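Putative capsular polysaccharide biosynthesis protein (Streptococcus pneumoniae serotype 4, PDB 6EWJ) probably acts as a pyridoxal phosphate-dependent sugar aminotransferase in pneumococcal teichoic acid biosynthesis. Local coordinates at residues I12-D18 with T382-K388; E136-I140 with S316-I322; L340-I345 with Y396-F401. All blocks are in the same frame, centred on the assembly; numbering follows the deposited sequence.

Contact 1: I12-D18 with T382-K388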
# COMPACT_ATOMS: atom_id res chain seq x y z
N ILE A 12 12.02 27.54 -12.34
CA ILE A 12 12.39 26.99 -10.97
C ILE A 12 11.28 26.07 -10.53
O ILE A 12 10.13 26.53 -10.35
CB ILE A 12 12.60 28.11 -9.93
CG1 ILE A 12 13.73 29.05 -10.38
CG2 ILE A 12 12.93 27.52 -8.55
CD1 ILE A 12 13.72 30.42 -9.73
N PRO A 13 11.59 24.78 -10.31
CA PRO A 13 10.53 23.87 -9.90
C PRO A 13 10.22 23.99 -8.41
O PRO A 13 11.06 24.39 -7.62
CB PRO A 13 11.11 22.48 -10.24
CG PRO A 13 12.56 22.67 -10.05
CD PRO A 13 12.85 24.07 -10.53
N PHE A 14 9.04 23.55 -8.01
CA PHE A 14 8.66 23.58 -6.62
C PHE A 14 9.32 22.54 -5.69
O PHE A 14 9.62 22.86 -4.53
CB PHE A 14 7.15 23.47 -6.49
CG PHE A 14 6.69 23.75 -5.11
CD1 PHE A 14 6.61 25.07 -4.65
CD2 PHE A 14 6.38 22.71 -4.26
CE1 PHE A 14 6.22 25.33 -3.36
CE2 PHE A 14 5.99 22.97 -2.97
CZ PHE A 14 5.91 24.28 -2.52
N SER A 15 9.49 21.30 -6.14
CA SER A 15 9.95 20.22 -5.29
C SER A 15 10.55 19.02 -6.06
O SER A 15 10.03 17.94 -5.98
CB SER A 15 8.79 19.74 -4.40
OG SER A 15 7.68 19.36 -5.21
N PRO A 16 11.63 19.25 -6.83
CA PRO A 16 12.28 18.15 -7.55
C PRO A 16 13.02 17.29 -6.56
O PRO A 16 13.40 17.79 -5.51
CB PRO A 16 13.28 18.86 -8.47
CG PRO A 16 13.66 20.10 -7.70
CD PRO A 16 12.42 20.49 -6.91
N PRO A 17 13.24 16.01 -6.90
CA PRO A 17 13.93 15.13 -6.00
C PRO A 17 15.44 15.39 -6.01
O PRO A 17 15.99 15.81 -7.04
CB PRO A 17 13.60 13.74 -6.58
CG PRO A 17 13.56 13.97 -8.04
CD PRO A 17 12.92 15.34 -8.18
N ASP A 18 16.09 15.16 -4.87
CA ASP A 18 17.53 15.30 -4.75
C ASP A 18 18.12 13.90 -4.56
O ASP A 18 18.21 13.41 -3.44
CB ASP A 18 17.88 16.20 -3.55
CG ASP A 18 19.36 16.63 -3.53
OD1 ASP A 18 20.22 15.89 -4.07
OD2 ASP A 18 19.64 17.71 -2.96
N THR A 382 3.12 29.36 -0.90
CA THR A 382 4.28 28.60 -0.58
C THR A 382 5.30 28.76 -1.70
O THR A 382 5.00 28.47 -2.86
CB THR A 382 3.96 27.12 -0.38
OG1 THR A 382 2.79 27.00 0.40
CG2 THR A 382 5.07 26.41 0.33
N LEU A 383 6.49 29.22 -1.34
CA LEU A 383 7.62 29.33 -2.27
C LEU A 383 8.45 28.09 -2.23
O LEU A 383 8.41 27.40 -1.21
CB LEU A 383 8.52 30.50 -1.88
CG LEU A 383 7.85 31.87 -1.74
CD1 LEU A 383 8.88 32.91 -1.35
CD2 LEU A 383 7.13 32.28 -3.01
N PRO A 384 9.20 27.80 -3.32
CA PRO A 384 10.00 26.62 -3.40
C PRO A 384 11.04 26.56 -2.25
O PRO A 384 11.63 27.59 -1.89
CB PRO A 384 10.71 26.78 -4.75
CG PRO A 384 9.75 27.52 -5.57
CD PRO A 384 9.24 28.56 -4.58
N LEU A 385 11.17 25.38 -1.65
CA LEU A 385 12.19 25.13 -0.61
C LEU A 385 12.64 23.68 -0.74
O LEU A 385 11.96 22.75 -0.30
CB LEU A 385 11.64 25.38 0.79
CG LEU A 385 12.62 25.24 1.97
CD1 LEU A 385 13.84 26.09 1.82
CD2 LEU A 385 11.92 25.54 3.29
N HIS A 386 13.79 23.52 -1.40
CA HIS A 386 14.38 22.23 -1.63
C HIS A 386 15.85 22.46 -1.93
O HIS A 386 16.29 23.59 -2.18
CB HIS A 386 13.69 21.55 -2.82
CG HIS A 386 13.67 22.37 -4.07
ND1 HIS A 386 14.73 22.44 -4.95
CD2 HIS A 386 12.70 23.17 -4.60
CE1 HIS A 386 14.41 23.22 -5.97
NE2 HIS A 386 13.19 23.68 -5.77
N THR A 387 16.59 21.35 -1.97
CA THR A 387 18.06 21.42 -1.97
C THR A 387 18.69 21.52 -3.35
O THR A 387 19.90 21.50 -3.46
CB THR A 387 18.61 20.21 -1.21
OG1 THR A 387 17.94 19.02 -1.67
CG2 THR A 387 18.34 20.40 0.27
N LYS A 388 17.88 21.56 -4.41
CA LYS A 388 18.34 21.88 -5.74
C LYS A 388 18.28 23.38 -6.07
O LYS A 388 18.78 23.79 -7.11
CB LYS A 388 17.55 21.07 -6.79
CG LYS A 388 17.47 19.56 -6.53
CD LYS A 388 18.80 18.86 -6.71
CE LYS A 388 19.18 18.68 -8.16
NZ LYS A 388 20.40 17.82 -8.23
O HOH W 1 9.33 23.37 -1.93
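The backbones of I12-D18 and T382-K388 run side by side in the same sense, F14 CA lying 4.6 Å from P384 CA, while at the other end D18 and K388 stand further apart. The pairing lays the first modelled residues of the chain along the exit of strand 380-383, an outer strand of the small C-terminal domain in this fold type I aminotransferase family. CB of F14 starts away from T382-K388; chi1 of -169° turns the ring back alongside T382 and P384. Its CE1 edge meets T382 O at 3.4 Å, CZ touches the T382 methyl, and CD1 packs near the ring of P384. A water accepts from L385 N and lies 2.7 Å from F14 O, to which it can donate, joining two backbones too far apart to bond directly. H386 stands at the centre. P16 CD sits 3.4 Å from the centroid of its imidazole, only 4° off the ring normal, a CH-pi contact over the face. H386 NE2 donates to P13 O at 2.9 Å, a bent bond with the acceptor tilted out of the ring plane, and CD2 lies beside F14 O. Y351, which binds pyridoxal 5'-phosphate in another structure of this protein, lies about 8 Å from T382 between side chains; the site is empty here. P17 packs on G34 of the second subunit. D18 divides its carboxylate: OD1 forms a salt bridge with R280, and the anti lone pair of OD2 accepts from T387 OG1 in a short bond of 2.5 Å. K388 folds over D18, yet K388 NZ stays 4.6 Å from D18 OD1.

Contact 2: E136-I140 with S316-I322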
# COMPACT_ATOMS: atom_id res chain seq x y z
N GLU A 136 2.31 18.99 11.88
CA GLU A 136 3.52 19.73 12.10
C GLU A 136 3.82 20.45 10.77
O GLU A 136 4.73 20.13 10.02
CB GLU A 136 4.68 18.84 12.57
CG GLU A 136 4.32 17.70 13.49
CD GLU A 136 3.73 18.09 14.84
OE1 GLU A 136 3.57 19.28 15.18
OE2 GLU A 136 3.39 17.12 15.57
N LEU A 137 3.00 21.47 10.50
CA LEU A 137 2.99 22.09 9.19
C LEU A 137 4.33 22.71 8.84
O LEU A 137 4.89 23.49 9.65
CB LEU A 137 1.93 23.17 9.10
CG LEU A 137 1.73 23.75 7.70
CD1 LEU A 137 0.99 22.77 6.79
CD2 LEU A 137 0.91 25.03 7.82
N ALA A 138 4.80 22.43 7.62
CA ALA A 138 6.05 22.92 7.08
C ALA A 138 7.31 22.48 7.86
O ALA A 138 8.41 22.87 7.50
CB ALA A 138 6.01 24.42 6.94
N GLY A 139 7.14 21.66 8.88
CA GLY A 139 8.22 21.20 9.79
C GLY A 139 8.14 21.81 11.18
O GLY A 139 8.85 21.41 12.11
N ILE A 140 7.25 22.76 11.33
CA ILE A 140 7.06 23.46 12.59
C ILE A 140 6.17 22.59 13.51
O ILE A 140 5.02 22.33 13.19
CB ILE A 140 6.39 24.81 12.33
CG1 ILE A 140 7.24 25.63 11.32
CG2 ILE A 140 6.23 25.59 13.63
CD1 ILE A 140 6.48 26.72 10.63
N SER A 316 12.57 23.94 13.18
CA SER A 316 11.90 23.24 12.09
C SER A 316 12.88 22.56 11.17
O SER A 316 13.98 23.04 10.99
CB SER A 316 11.03 24.25 11.27
OG SER A 316 10.46 23.64 10.11
N SER A 317 12.46 21.42 10.60
CA SER A 317 13.20 20.75 9.49
C SER A 317 13.18 21.54 8.19
O SER A 317 13.89 21.19 7.27
CB SER A 317 12.68 19.32 9.25
OG SER A 317 11.27 19.35 9.04
N ARG A 318 12.33 22.57 8.11
CA ARG A 318 12.29 23.52 7.01
C ARG A 318 11.88 22.84 5.71
O ARG A 318 12.64 22.82 4.72
CB ARG A 318 13.60 24.28 6.88
CG ARG A 318 13.89 25.14 8.11
CD ARG A 318 15.26 25.76 8.07
NE ARG A 318 15.53 26.61 9.23
CZ ARG A 318 15.97 26.19 10.42
NH1 ARG A 318 16.18 24.88 10.66
NH2 ARG A 318 16.19 27.09 11.38
N HIS A 319 10.71 22.22 5.78
CA HIS A 319 10.13 21.49 4.62
C HIS A 319 9.38 22.36 3.60
O HIS A 319 9.61 22.25 2.40
CB HIS A 319 9.20 20.38 5.11
CG HIS A 319 8.49 19.70 4.00
ND1 HIS A 319 9.16 19.17 2.92
CD2 HIS A 319 7.18 19.62 3.71
CE1 HIS A 319 8.29 18.74 2.04
NE2 HIS A 319 7.08 18.99 2.50
N LEU A 320 8.56 23.28 4.09
CA LEU A 320 7.89 24.28 3.23
C LEU A 320 8.16 25.71 3.66
O LEU A 320 8.15 26.02 4.88
CB LEU A 320 6.39 24.08 3.28
CG LEU A 320 5.89 22.71 2.76
CD1 LEU A 320 4.41 22.61 3.09
CD2 LEU A 320 6.14 22.52 1.28
N TYR A 321 8.36 26.59 2.68
CA TYR A 321 8.42 27.99 2.95
C TYR A 321 7.05 28.63 2.73
O TYR A 321 6.75 29.24 1.69
CB TYR A 321 9.51 28.68 2.13
CG TYR A 321 9.92 29.99 2.75
CD1 TYR A 321 10.71 30.01 3.89
CD2 TYR A 321 9.49 31.21 2.23
CE1 TYR A 321 11.07 31.21 4.48
CE2 TYR A 321 9.87 32.44 2.78
CZ TYR A 321 10.64 32.42 3.92
OH TYR A 321 11.01 33.60 4.45
N ILE A 322 6.24 28.49 3.76
CA ILE A 322 4.91 29.06 3.82
C ILE A 322 4.98 30.56 4.11
O ILE A 322 5.67 30.99 5.07
CB ILE A 322 4.05 28.29 4.85
CG1 ILE A 322 3.89 26.83 4.32
CG2 ILE A 322 2.74 29.04 5.12
CD1 ILE A 322 2.87 25.93 4.98
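L137 CD2 meets I322 CD1 at 3.6 Å, two branched side chains crossing at about a right angle, with F376 touching both from helix 371-378. A chi1 of -172° carries the L137 branch over to I322. Beside this pair the methyl of A138 fills the angle between L320 and I322: A138 CB lies 3.7 Å from L320 CB and 4.0 Å from I322 CD1. The backbone of E136-I140 is wound into consecutive tight turns, G139 N bonding to E136 O and I140 N to L137 O, so that the carbonyl of A138 faces the other segment. A138 O accepts from H319 N at 2.9 Å, the donor lying above the carbonyl plane, and takes a weak, longer bond from L320 N. These bonds join the loop after strand 129-132, in the large domain that carries the central mixed sheet, to the lead-in of strand 321-325 in the small domain, as in fold type I aminotransferases. The cofactor pocket adjoins: H179 and Y351 bind pyridoxal 5'-phosphate in another structure of this protein. Y351 touches L137, while H179 bonds to A138 N through its ND1 and lies close to H319, whose own ND1 pairs with N206. Further out, S316 OG and S317 OG close in on the G139 backbone, S316 OG to 3.1 Å from G139 C, and phi of G139 is 109°. S316 OG accepts from R318 N at 2.9 Å in an ST turn and also bonds to H309. S183 OG bonds to both G139 O and S317 OG.

Contact 3: L340-I345 with Y396-F401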
# COMPACT_ATOMS: atom_id res chain seq x y z
N LEU A 340 3.89 34.91 -10.57
CA LEU A 340 5.13 34.15 -10.24
C LEU A 340 5.45 33.11 -11.30
O LEU A 340 6.59 32.96 -11.73
CB LEU A 340 5.01 33.47 -8.87
CG LEU A 340 5.12 34.42 -7.66
CD1 LEU A 340 4.81 33.69 -6.36
CD2 LEU A 340 6.52 35.01 -7.59
N ALA A 341 4.40 32.43 -11.76
CA ALA A 341 4.53 31.40 -12.77
C ALA A 341 5.02 31.96 -14.12
O ALA A 341 5.90 31.37 -14.74
CB ALA A 341 3.21 30.67 -12.95
N LYS A 342 4.52 33.13 -14.52
CA LYS A 342 5.03 33.82 -15.73
C LYS A 342 6.49 34.22 -15.62
O LYS A 342 7.17 34.36 -16.64
CB LYS A 342 4.20 35.05 -16.07
CG LYS A 342 2.82 34.73 -16.58
CD LYS A 342 2.05 36.00 -16.90
CE LYS A 342 0.56 35.73 -16.99
NZ LYS A 342 -0.19 37.01 -16.87
N ALA A 343 6.95 34.43 -14.39
CA ALA A 343 8.34 34.80 -14.11
C ALA A 343 9.24 33.55 -13.88
O ALA A 343 10.38 33.69 -13.47
CB ALA A 343 8.37 35.74 -12.90
N GLY A 344 8.72 32.35 -14.15
CA GLY A 344 9.49 31.11 -14.03
C GLY A 344 9.66 30.61 -12.62
O GLY A 344 10.65 29.95 -12.31
N ILE A 345 8.70 30.95 -11.75
CA ILE A 345 8.71 30.53 -10.35
C ILE A 345 7.46 29.73 -9.99
O ILE A 345 6.36 30.30 -9.91
CB ILE A 345 8.80 31.76 -9.41
CG1 ILE A 345 10.08 32.54 -9.69
CG2 ILE A 345 8.79 31.33 -7.95
CD1 ILE A 345 10.10 33.93 -9.12
N TYR A 396 16.50 35.62 -6.84
CA TYR A 396 15.51 35.92 -7.87
C TYR A 396 14.06 35.79 -7.37
O TYR A 396 13.25 36.67 -7.64
CB TYR A 396 15.75 35.03 -9.09
CG TYR A 396 14.74 35.23 -10.19
CD1 TYR A 396 14.79 36.36 -11.01
CD2 TYR A 396 13.73 34.28 -10.41
CE1 TYR A 396 13.86 36.54 -12.03
CE2 TYR A 396 12.80 34.45 -11.42
CZ TYR A 396 12.86 35.58 -12.23
OH TYR A 396 11.93 35.73 -13.22
N ILE A 397 13.77 34.73 -6.61
CA ILE A 397 12.42 34.54 -6.04
C ILE A 397 12.08 35.67 -5.05
O ILE A 397 10.99 36.24 -5.10
CB ILE A 397 12.27 33.14 -5.36
CG1 ILE A 397 12.29 32.03 -6.43
CG2 ILE A 397 10.97 33.02 -4.58
CD1 ILE A 397 12.57 30.64 -5.90
N ILE A 398 13.02 36.01 -4.17
CA ILE A 398 12.83 37.13 -3.23
C ILE A 398 12.43 38.42 -3.96
O ILE A 398 11.38 39.01 -3.71
CB ILE A 398 14.11 37.36 -2.39
CG1 ILE A 398 14.31 36.21 -1.41
CG2 ILE A 398 14.05 38.68 -1.59
CD1 ILE A 398 15.72 36.14 -0.85
N GLU A 399 13.27 38.84 -4.89
CA GLU A 399 13.08 40.12 -5.52
C GLU A 399 11.81 40.09 -6.44
O GLU A 399 11.02 41.04 -6.41
CB GLU A 399 14.41 40.74 -6.00
CG GLU A 399 14.80 40.24 -7.32
CD GLU A 399 14.15 41.05 -8.43
OE1 GLU A 399 12.90 41.09 -8.50
OE2 GLU A 399 14.89 41.69 -9.22
N THR A 400 11.56 38.98 -7.16
CA THR A 400 10.35 38.82 -8.02
C THR A 400 9.04 38.79 -7.22
O THR A 400 8.07 39.45 -7.59
CB THR A 400 10.43 37.57 -8.92
OG1 THR A 400 11.63 37.58 -9.70
CG2 THR A 400 9.23 37.50 -9.86
N PHE A 401 9.02 38.07 -6.11
CA PHE A 401 7.83 37.97 -5.28
C PHE A 401 7.45 39.36 -4.70
O PHE A 401 6.27 39.74 -4.71
CB PHE A 401 8.07 36.91 -4.19
CG PHE A 401 6.86 36.51 -3.39
CD1 PHE A 401 5.54 36.68 -3.86
CD2 PHE A 401 7.05 35.91 -2.17
CE1 PHE A 401 4.46 36.26 -3.09
CE2 PHE A 401 5.98 35.49 -1.40
CZ PHE A 401 4.68 35.67 -1.85
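I345 lodges its CD1 methyl between Y396 and T400, 3.6 Å from Y396 CE2 and 3.7 Å from T400 CB, while I345 CG2 rests on I397 CG1 at 3.9 Å. The side chains of I345 and T400 lie alongside, pointing opposite ways, whereas Y396 slants across the isoleucine. Swung out opposite its own amide nitrogen (chi1 178°), the Y396 ring extends from its helix toward the loop beyond helix 330-342, where its hydroxyl donates to A343 O at 2.6 Å. The donor lies in the carbonyl plane, on a lone pair, with a C=O...O angle of 133°. T400 OG1 of the same helix sits over the centre of one ring face, 3.3 Å above the plane, and donates to Y396 O, which T400 N reaches from the other side of the carbonyl plane. Next to the tyrosine, A343 CB meets T400 CG2 at 3.6 Å. A turn back in helix 330-342, L340 CD1 reaches CD1 of F401, the residue after T400, at 4.0 Å, and F401 in turn packs against strands 321-325 and 380-383. Thus helix 391-409, which covers the three-stranded sheet of the small domain, meets the end of helix 330-342, closed by a Schellman motif: G344, at positive phi, is C-prime, with I345 N bonded to L340 O and G344 N to A341 O.

How the contacts relate
From the N terminus, residues 12-18 open contact 1, which closes only at 382-388 and so encloses most of the chain. Contact 2 is nested wholly inside that loop, joining 136-140 of the large domain to 316-322 at the start of a small-domain strand. Contact 3 opens after contact 2 has closed; its 340-345 lies within the loop of contact 1 but 396-401 lies beyond it, so contacts 1 and 3 cross. Contacts 1 and 2 touch through the neighbouring strands 321-325 and 380-383. I12 packs on G344 and Y396, bringing the N-terminal arm onto contact 3, while contacts 2 and 3 do not touch.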